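Local coordinates for protein endo-beta-mannanase (Rhizomucor miehei, PDB 4QP0) that probably hydrolyses internal beta-1,4-mannosidic linkages in mannans, galactomannans and glucomannans as a secreted glycoside hydrolase of family 5, at residues A[29-42]-A[88-101]. Sequence-based numbering, arbitrary orientation.
Sequences LMTSDQSNVKQVFS and RIDYIIQQAASQDI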
ATOM      1  N   LEU A  29      -0.671 -10.803  -6.453  1.00 35.54           N
ATOM      2  CA  LEU A  29      -0.683 -12.061  -5.708  1.00 35.32           C
ATOM      3  C   LEU A  29      -2.077 -12.692  -5.689  1.00 37.47           C
ATOM      4  O   LEU A  29      -2.217 -13.910  -5.831  1.00 37.45           O
ATOM      5  CB  LEU A  29      -0.129 -11.876  -4.292  1.00 34.19           C
ATOM      6  CG  LEU A  29       1.390 -12.078  -4.150  1.00 33.83           C
ATOM      7  CD1 LEU A  29       1.892 -11.604  -2.791  1.00 31.71           C
ATOM      8  CD2 LEU A  29       1.785 -13.531  -4.389  1.00 32.89           C
ATOM      9  N   MET A  30      -3.095 -11.842  -5.545  1.00 38.06           N
ATOM     10  CA  MET A  30      -4.493 -12.266  -5.539  1.00 39.17           C
ATOM     11  C   MET A  30      -4.979 -13.002  -6.806  1.00 40.11           C
ATOM     12  O   MET A  30      -6.031 -13.632  -6.787  1.00 39.16           O
ATOM     13  CB  MET A  30      -5.413 -11.077  -5.206  1.00 39.53           C
ATOM     14  CG  MET A  30      -5.393  -9.933  -6.207  1.00 39.56           C
ATOM     15  SD  MET A  30      -6.699  -8.744  -5.833  1.00 44.92           S
ATOM     16  CE  MET A  30      -6.406  -7.505  -7.095  1.00 41.68           C
ATOM     17  N   THR A  31      -4.225 -12.921  -7.902  1.00 41.83           N
ATOM     18  CA  THR A  31      -4.635 -13.570  -9.155  1.00 41.00           C
ATOM     19  C   THR A  31      -3.666 -14.649  -9.602  1.00 40.35           C
ATOM     20  O   THR A  31      -3.907 -15.332 -10.598  1.00 41.99           O
ATOM     21  CB  THR A  31      -4.820 -12.563 -10.314  1.00 40.37           C
ATOM     22  OG1 THR A  31      -3.589 -11.863 -10.551  1.00 38.64           O
ATOM     23  CG2 THR A  31      -5.955 -11.574 -10.014  1.00 38.78           C
ATOM     24  N   SER A  32      -2.572 -14.796  -8.867  1.00 40.53           N
ATOM     25  CA  SER A  32      -1.514 -15.718  -9.241  1.00 40.14           C
ATOM     26  C   SER A  32      -1.868 -17.155  -8.898  1.00 40.59           C
ATOM     27  O   SER A  32      -2.527 -17.414  -7.888  1.00 39.34           O
ATOM     28  CB  SER A  32      -0.205 -15.331  -8.551  1.00 41.23           C
ATOM     29  OG  SER A  32       0.272 -14.088  -9.032  1.00 41.95           O
ATOM     30  N   ASP A  33      -1.416 -18.090  -9.733  1.00 40.86           N
ATOM     31  CA  ASP A  33      -1.530 -19.504  -9.399  1.00 40.05           C
ATOM     32  C   ASP A  33      -0.584 -19.822  -8.249  1.00 39.21           C
ATOM     33  O   ASP A  33       0.313 -19.038  -7.944  1.00 37.68           O
ATOM     34  CB  ASP A  33      -1.320 -20.422 -10.619  1.00 41.42           C
ATOM     35  CG  ASP A  33       0.145 -20.586 -11.018  1.00 41.74           C
ATOM     36  OD1 ASP A  33       1.028 -20.784 -10.153  1.00 43.91           O
ATOM     37  OD2 ASP A  33       0.408 -20.569 -12.233  1.00 42.29           O
ATOM     38  N   GLN A  34      -0.799 -20.970  -7.615  1.00 39.27           N
ATOM     39  CA  GLN A  34      -0.147 -21.291  -6.357  1.00 37.56           C
ATOM     40  C   GLN A  34       1.369 -21.426  -6.478  1.00 38.12           C
ATOM     41  O   GLN A  34       2.106 -20.958  -5.612  1.00 37.28           O
ATOM     42  CB  GLN A  34      -0.798 -22.521  -5.717  1.00 36.76           C
ATOM     43  CG  GLN A  34      -2.291 -22.306  -5.445  1.00 35.14           C
ATOM     44  CD  GLN A  34      -2.820 -23.039  -4.224  1.00 33.46           C
ATOM     45  OE1 GLN A  34      -2.445 -24.171  -3.949  1.00 30.65           O
ATOM     46  NE2 GLN A  34      -3.725 -22.391  -3.495  1.00 34.71           N
ATOM     47  N   SER A  35       1.828 -22.021  -7.574  1.00 40.33           N
ATOM     48  CA  SER A  35       3.261 -22.146  -7.844  1.00 41.69           C
ATOM     49  C   SER A  35       3.935 -20.767  -7.852  1.00 42.04           C
ATOM     50  O   SER A  35       5.048 -20.602  -7.335  1.00 41.29           O
ATOM     51  CB  SER A  35       3.480 -22.854  -9.180  1.00 43.07           C
ATOM     52  OG  SER A  35       4.858 -22.948  -9.490  1.00 44.81           O
ATOM     53  N   ASN A  36       3.236 -19.783  -8.418  1.00 40.81           N
ATOM     54  CA  ASN A  36       3.755 -18.422  -8.524  1.00 41.26           C
ATOM     55  C   ASN A  36       3.664 -17.615  -7.234  1.00 41.55           C
ATOM     56  O   ASN A  36       4.502 -16.744  -6.989  1.00 44.27           O
ATOM     57  CB  ASN A  36       3.094 -17.670  -9.682  1.00 39.81           C
ATOM     58  CG  ASN A  36       3.610 -18.113 -11.040  1.00 39.18           C
ATOM     59  OD1 ASN A  36       4.710 -18.663 -11.161  1.00 38.45           O
ATOM     60  ND2 ASN A  36       2.817 -17.862 -12.077  1.00 37.92           N
ATOM     61  N   VAL A  37       2.662 -17.912  -6.411  1.00 41.01           N
ATOM     62  CA  VAL A  37       2.547 -17.307  -5.084  1.00 40.13           C
ATOM     63  C   VAL A  37       3.727 -17.758  -4.238  1.00 40.08           C
ATOM     64  O   VAL A  37       4.339 -16.947  -3.547  1.00 40.62           O
ATOM     65  CB  VAL A  37       1.202 -17.649  -4.397  1.00 39.38           C
ATOM     66  CG1 VAL A  37       1.190 -17.186  -2.946  1.00 37.38           C
ATOM     67  CG2 VAL A  37       0.038 -17.018  -5.153  1.00 38.15           C
ATOM     68  N   LYS A  38       4.042 -19.049  -4.320  1.00 40.96           N
ATOM     69  CA  LYS A  38       5.208 -19.632  -3.649  1.00 43.30           C
ATOM     70  C   LYS A  38       6.519 -19.048  -4.168  1.00 43.97           C
ATOM     71  O   LYS A  38       7.439 -18.785  -3.392  1.00 45.26           O
ATOM     72  CB  LYS A  38       5.215 -21.160  -3.813  1.00 43.81           C
ATOM     73  CG  LYS A  38       4.619 -21.931  -2.640  1.00 43.79           C
ATOM     74  CD  LYS A  38       4.195 -23.340  -3.044  1.00 43.16           C
ATOM     75  CE  LYS A  38       3.897 -24.198  -1.819  1.00 44.20           C
ATOM     76  NZ  LYS A  38       2.953 -25.330  -2.075  1.00 43.55           N
ATOM     77  N   GLN A  39       6.586 -18.852  -5.483  1.00 45.32           N
ATOM     78  CA  GLN A  39       7.766 -18.300  -6.150  1.00 43.80           C
ATOM     79  C   GLN A  39       8.100 -16.897  -5.640  1.00 42.34           C
ATOM     80  O   GLN A  39       9.255 -16.612  -5.316  1.00 41.24           O
ATOM     81  CB  GLN A  39       7.547 -18.281  -7.666  1.00 45.86           C
ATOM     82  CG  GLN A  39       8.760 -17.897  -8.500  1.00 47.90           C
ATOM     83  CD  GLN A  39       9.756 -19.031  -8.653  1.00 50.55           C
ATOM     84  OE1 GLN A  39       9.862 -19.635  -9.722  1.00 52.98           O
ATOM     85  NE2 GLN A  39      10.488 -19.335  -7.582  1.00 48.94           N
ATOM     86  N   VAL A  40       7.084 -16.035  -5.561  1.00 40.22           N
ATOM     87  CA  VAL A  40       7.241 -14.683  -5.031  1.00 38.94           C
ATOM     88  C   VAL A  40       7.989 -14.727  -3.699  1.00 38.36           C
ATOM     89  O   VAL A  40       9.013 -14.056  -3.534  1.00 38.06           O
ATOM     90  CB  VAL A  40       5.879 -13.967  -4.891  1.00 40.62           C
ATOM     91  CG1 VAL A  40       5.984 -12.711  -4.034  1.00 41.49           C
ATOM     92  CG2 VAL A  40       5.324 -13.618  -6.261  1.00 41.31           C
ATOM     93  N   PHE A  41       7.504 -15.554  -2.774  1.00 37.31           N
ATOM     94  CA  PHE A  41       8.066 -15.605  -1.427  1.00 34.95           C
ATOM     95  C   PHE A  41       9.475 -16.183  -1.341  1.00 34.78           C
ATOM     96  O   PHE A  41      10.265 -15.724  -0.524  1.00 35.31           O
ATOM     97  CB  PHE A  41       7.115 -16.302  -0.451  1.00 33.02           C
ATOM     98  CG  PHE A  41       5.839 -15.548  -0.219  1.00 33.57           C
ATOM     99  CD1 PHE A  41       5.865 -14.214   0.185  1.00 33.38           C
ATOM    100  CD2 PHE A  41       4.608 -16.161  -0.410  1.00 32.66           C
ATOM    101  CE1 PHE A  41       4.684 -13.512   0.383  1.00 32.70           C
ATOM    102  CE2 PHE A  41       3.424 -15.465  -0.205  1.00 31.22           C
ATOM    103  CZ  PHE A  41       3.463 -14.142   0.189  1.00 31.46           C
ATOM    104  N   SER A  42       9.803 -17.172  -2.166  1.00 35.57           N
ATOM    105  CA  SER A  42      11.168 -17.724  -2.140  1.00 36.36           C
ATOM    106  C   SER A  42      12.179 -16.796  -2.824  1.00 36.65           C
ATOM    107  O   SER A  42      13.333 -16.715  -2.401  1.00 37.85           O
ATOM    108  CB  SER A  42      11.224 -19.149  -2.705  1.00 36.13           C
ATOM    109  OG  SER A  42      10.507 -19.245  -3.915  1.00 39.22           O
ATOM    110  N   ARG A  88      -8.050 -17.442  -1.680  1.00 35.59           N
ATOM    111  CA  ARG A  88      -6.787 -17.078  -2.326  1.00 33.50           C
ATOM    112  C   ARG A  88      -5.901 -16.239  -1.392  1.00 32.39           C
ATOM    113  O   ARG A  88      -4.667 -16.365  -1.406  1.00 31.13           O
ATOM    114  CB  ARG A  88      -7.038 -16.318  -3.629  1.00 34.56           C
ATOM    115  CG  ARG A  88      -7.451 -17.183  -4.814  1.00 36.51           C
ATOM    116  CD  ARG A  88      -7.466 -16.363  -6.095  1.00 36.22           C
ATOM    117  NE  ARG A  88      -7.473 -17.201  -7.290  1.00 40.07           N
ATOM    118  CZ  ARG A  88      -6.385 -17.601  -7.947  1.00 42.98           C
ATOM    119  NH1 ARG A  88      -5.167 -17.242  -7.542  1.00 42.91           N
ATOM    120  NH2 ARG A  88      -6.513 -18.366  -9.023  1.00 44.93           N
ATOM    121  N   ILE A  89      -6.529 -15.381  -0.589  1.00 31.57           N
ATOM    122  CA  ILE A  89      -5.789 -14.588   0.392  1.00 30.69           C
ATOM    123  C   ILE A  89      -5.270 -15.507   1.500  1.00 30.90           C
ATOM    124  O   ILE A  89      -4.098 -15.411   1.880  1.00 31.17           O
ATOM    125  CB  ILE A  89      -6.621 -13.413   0.952  1.00 29.30           C
ATOM    126  CG1 ILE A  89      -7.057 -12.471  -0.173  1.00 29.11           C
ATOM    127  CG2 ILE A  89      -5.844 -12.640   2.009  1.00 28.59           C
ATOM    128  CD1 ILE A  89      -5.928 -11.880  -1.001  1.00 28.94           C
ATOM    129  N   ASP A  90      -6.134 -16.414   1.977  1.00 29.44           N
ATOM    130  CA  ASP A  90      -5.769 -17.411   2.985  1.00 28.65           C
ATOM    131  C   ASP A  90      -4.478 -18.124   2.580  1.00 28.64           C
ATOM    132  O   ASP A  90      -3.582 -18.317   3.393  1.00 27.29           O
ATOM    133  CB  ASP A  90      -6.891 -18.450   3.171  1.00 28.71           C
ATOM    134  CG  ASP A  90      -8.153 -17.888   3.862  1.00 29.26           C
ATOM    135  OD1 ASP A  90      -8.213 -16.696   4.239  1.00 29.76           O
ATOM    136  OD2 ASP A  90      -9.107 -18.668   4.037  1.00 29.89           O
ATOM    137  N   TYR A  91      -4.391 -18.511   1.313  1.00 31.29           N
ATOM    138  CA  TYR A  91      -3.224 -19.218   0.814  1.00 33.35           C
ATOM    139  C   TYR A  91      -1.997 -18.315   0.780  1.00 34.37           C
ATOM    140  O   TYR A  91      -0.886 -18.757   1.081  1.00 36.58           O
ATOM    141  CB  TYR A  91      -3.502 -19.839  -0.556  1.00 34.23           C
ATOM    142  CG  TYR A  91      -2.337 -20.651  -1.085  1.00 35.32           C
ATOM    143  CD1 TYR A  91      -2.087 -21.945  -0.618  1.00 35.74           C
ATOM    144  CD2 TYR A  91      -1.471 -20.119  -2.043  1.00 36.09           C
ATOM    145  CE1 TYR A  91      -1.010 -22.686  -1.098  1.00 34.90           C
ATOM    146  CE2 TYR A  91      -0.394 -20.851  -2.526  1.00 35.04           C
ATOM    147  CZ  TYR A  91      -0.171 -22.128  -2.055  1.00 35.00           C
ATOM    148  OH  TYR A  91       0.898 -22.841  -2.543  1.00 35.11           O
ATOM    149  N   ILE A  92      -2.202 -17.046   0.430  1.00 34.49           N
ATOM    150  CA  ILE A  92      -1.109 -16.075   0.404  1.00 33.32           C
ATOM    151  C   ILE A  92      -0.513 -15.892   1.801  1.00 32.64           C
ATOM    152  O   ILE A  92       0.708 -15.988   1.979  1.00 34.43           O
ATOM    153  CB  ILE A  92      -1.550 -14.725  -0.199  1.00 32.68           C
ATOM    154  CG1 ILE A  92      -1.758 -14.874  -1.706  1.00 32.20           C
ATOM    155  CG2 ILE A  92      -0.511 -13.643   0.074  1.00 33.94           C
ATOM    156  CD1 ILE A  92      -2.584 -13.765  -2.327  1.00 33.01           C
ATOM    157  N   ILE A  93      -1.381 -15.663   2.785  1.00 31.19           N
ATOM    158  CA  ILE A  93      -0.964 -15.500   4.181  1.00 29.28           C
ATOM    159  C   ILE A  93      -0.195 -16.718   4.681  1.00 28.87           C
ATOM    160  O   ILE A  93       0.717 -16.584   5.495  1.00 27.85           O
ATOM    161  CB  ILE A  93      -2.169 -15.264   5.118  1.00 28.32           C
ATOM    162  CG1 ILE A  93      -3.020 -14.081   4.638  1.00 28.63           C
ATOM    163  CG2 ILE A  93      -1.710 -15.024   6.553  1.00 27.26           C
ATOM    164  CD1 ILE A  93      -4.331 -13.941   5.390  1.00 27.94           C
ATOM    165  N   GLN A  94      -0.589 -17.897   4.202  1.00 29.42           N
ATOM    166  CA  GLN A  94      -0.010 -19.165   4.641  1.00 30.38           C
ATOM    167  C   GLN A  94       1.433 -19.296   4.152  1.00 30.41           C
ATOM    168  O   GLN A  94       2.333 -19.580   4.938  1.00 30.84           O
ATOM    169  CB  GLN A  94      -0.851 -20.337   4.131  1.00 30.27           C
ATOM    170  CG  GLN A  94      -0.440 -21.686   4.699  1.00 30.32           C
ATOM    171  CD  GLN A  94      -0.987 -22.852   3.898  1.00 31.07           C
ATOM    172  OE1 GLN A  94      -1.606 -23.761   4.455  1.00 31.39           O
ATOM    173  NE2 GLN A  94      -0.761 -22.835   2.586  1.00 31.08           N
ATOM    174  N   GLN A  95       1.626 -19.071   2.855  1.00 31.43           N
ATOM    175  CA  GLN A  95       2.942 -19.129   2.233  1.00 33.29           C
ATOM    176  C   GLN A  95       3.843 -18.002   2.711  1.00 34.64           C
ATOM    177  O   GLN A  95       5.068 -18.181   2.802  1.00 34.79           O
ATOM    178  CB  GLN A  95       2.826 -19.107   0.706  1.00 33.68           C
ATOM    179  CG  GLN A  95       2.143 -20.326   0.108  1.00 33.23           C
ATOM    180  CD  GLN A  95       2.626 -21.626   0.712  1.00 33.08           C
ATOM    181  OE1 GLN A  95       1.823 -22.486   1.074  1.00 33.11           O
ATOM    182  NE2 GLN A  95       3.942 -21.772   0.837  1.00 34.57           N
ATOM    183  N   ALA A  96       3.244 -16.851   3.026  1.00 34.00           N
ATOM    184  CA  ALA A  96       4.004 -15.753   3.627  1.00 34.96           C
ATOM    185  C   ALA A  96       4.593 -16.204   4.966  1.00 36.10           C
ATOM    186  O   ALA A  96       5.819 -16.172   5.151  1.00 36.47           O
ATOM    187  CB  ALA A  96       3.139 -14.514   3.795  1.00 35.39           C
ATOM    188  N   ALA A  97       3.708 -16.659   5.862  1.00 35.55           N
ATOM    189  CA  ALA A  97       4.060 -17.166   7.194  1.00 37.06           C
ATOM    190  C   ALA A  97       5.057 -18.318   7.149  1.00 37.41           C
ATOM    191  O   ALA A  97       5.914 -18.432   8.022  1.00 38.58           O
ATOM    192  CB  ALA A  97       2.810 -17.597   7.948  1.00 35.08           C
ATOM    193  N   SER A  98       4.931 -19.177   6.143  1.00 38.89           N
ATOM    194  CA  SER A  98       5.887 -20.262   5.941  1.00 41.35           C
ATOM    195  C   SER A  98       7.312 -19.742   5.682  1.00 40.80           C
ATOM    196  O   SER A  98       8.290 -20.405   6.022  1.00 42.90           O
ATOM    197  CB  SER A  98       5.427 -21.161   4.786  1.00 42.91           C
ATOM    198  OG  SER A  98       6.490 -21.973   4.311  1.00 41.06           O
ATOM    199  N   GLN A  99       7.413 -18.557   5.083  1.00 41.47           N
ATOM    200  CA  GLN A  99       8.708 -17.970   4.711  1.00 40.99           C
ATOM    201  C   GLN A  99       9.185 -16.874   5.664  1.00 41.06           C
ATOM    202  O   GLN A  99      10.229 -16.252   5.439  1.00 41.01           O
ATOM    203  CB  GLN A  99       8.661 -17.439   3.275  1.00 40.47           C
ATOM    204  CG  GLN A  99       8.630 -18.524   2.205  1.00 41.72           C
ATOM    205  CD  GLN A  99      10.009 -19.067   1.843  1.00 42.45           C
ATOM    206  OE1 GLN A  99      10.962 -18.972   2.620  1.00 41.81           O
ATOM    207  NE2 GLN A  99      10.114 -19.644   0.647  1.00 42.81           N
ATOM    208  N   ASP A 100       8.427 -16.657   6.735  1.00 41.56           N
ATOM    209  CA  ASP A 100       8.731 -15.623   7.722  1.00 42.12           C
ATOM    210  C   ASP A 100       8.653 -14.260   7.044  1.00 40.78           C
ATOM    211  O   ASP A 100       9.397 -13.335   7.370  1.00 40.05           O
ATOM    212  CB  ASP A 100      10.106 -15.854   8.371  1.00 43.62           C
ATOM    213  CG  ASP A 100      10.291 -15.054   9.646  1.00 46.73           C
ATOM    214  OD2 ASP A 100      11.451 -14.738   9.990  1.00 46.97           O
ATOM    215  N   ILE A 101       7.742 -14.156   6.083  1.00 39.08           N
ATOM    216  CA  ILE A 101       7.531 -12.913   5.360  1.00 37.83           C
ATOM    217  C   ILE A 101       6.227 -12.277   5.832  1.00 38.43           C
ATOM    218  O   ILE A 101       5.276 -12.972   6.180  1.00 38.52           O
ATOM    219  CB  ILE A 101       7.577 -13.135   3.834  1.00 36.27           C
ATOM    220  CG1 ILE A 101       9.023 -13.438   3.408  1.00 36.97           C
ATOM    221  CG2 ILE A 101       7.030 -11.928   3.091  1.00 35.86           C
ATOM    222  CD1 ILE A 101       9.204 -13.787   1.944  1.00 37.06           C
TER
HETATM  223  O   HOH W   1      -4.451 -18.003 -11.483  1.00 42.72           O
HETATM  224  O   HOH W   2       7.909 -20.298  -0.809  1.00 29.50           O
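Helix 34-42 and helix 88-98, with Val37 set against Ile92 and Phe41 against Ala96, run in the same general direction, crossing at -34° with their axes 9.5 Å apart at closest approach. They are neighbouring outer helices of the TIM barrel, following the adjacent parallel strands 17-25 and 51-55. Phe41 fills the inner side of the interface. Its CG lies anti to the carbonyl carbon (chi1 -66°), which sends the ring across to helix 88-98. Ala96 CA sits over the centre of one ring face, a CH-pi contact at 3.8 Å from the centroid. Ile92 CG2 and Ala96 CB meet the ring at CZ, and Ile101 CD1 packs on Phe41 CD1. Val52 of strand 51-55 also touches Phe41, while Leu103 of strand 102-106 touches both Ile92 and Ala96, so this apolar layer continues into the barrel wall.

Nearer the surface, Tyr91 is sandwiched. The Gln34 amide stacks on one face, its plane 13° from that of the ring and NE2 3.2 Å above it. Gln95 CG covers the opposite face, offset toward the rim. The extended Lys38 chain crosses the tyrosine tip, and its NZ gives a weak hydrogen bond to Tyr91 OH at 3.3 Å. Val37 CG1 packs against both Tyr91 CE2 and Ile92 CG1.

A water bridges Lys38 O and Gln99 NE2 toward the C-terminal end of helix 88-98. At the N-terminal end of the pair, Arg88 stretches along the turn before helix 34-42. Its NE is hydrogen-bonded to Asp83 O, and a water links NH2 to Thr31 O. Arg88 NH1 donates to Ser32 O at 2.7 Å; the oxygen lies in the guanidinium plane, but NH1 stands above the carbonyl plane of Ser32.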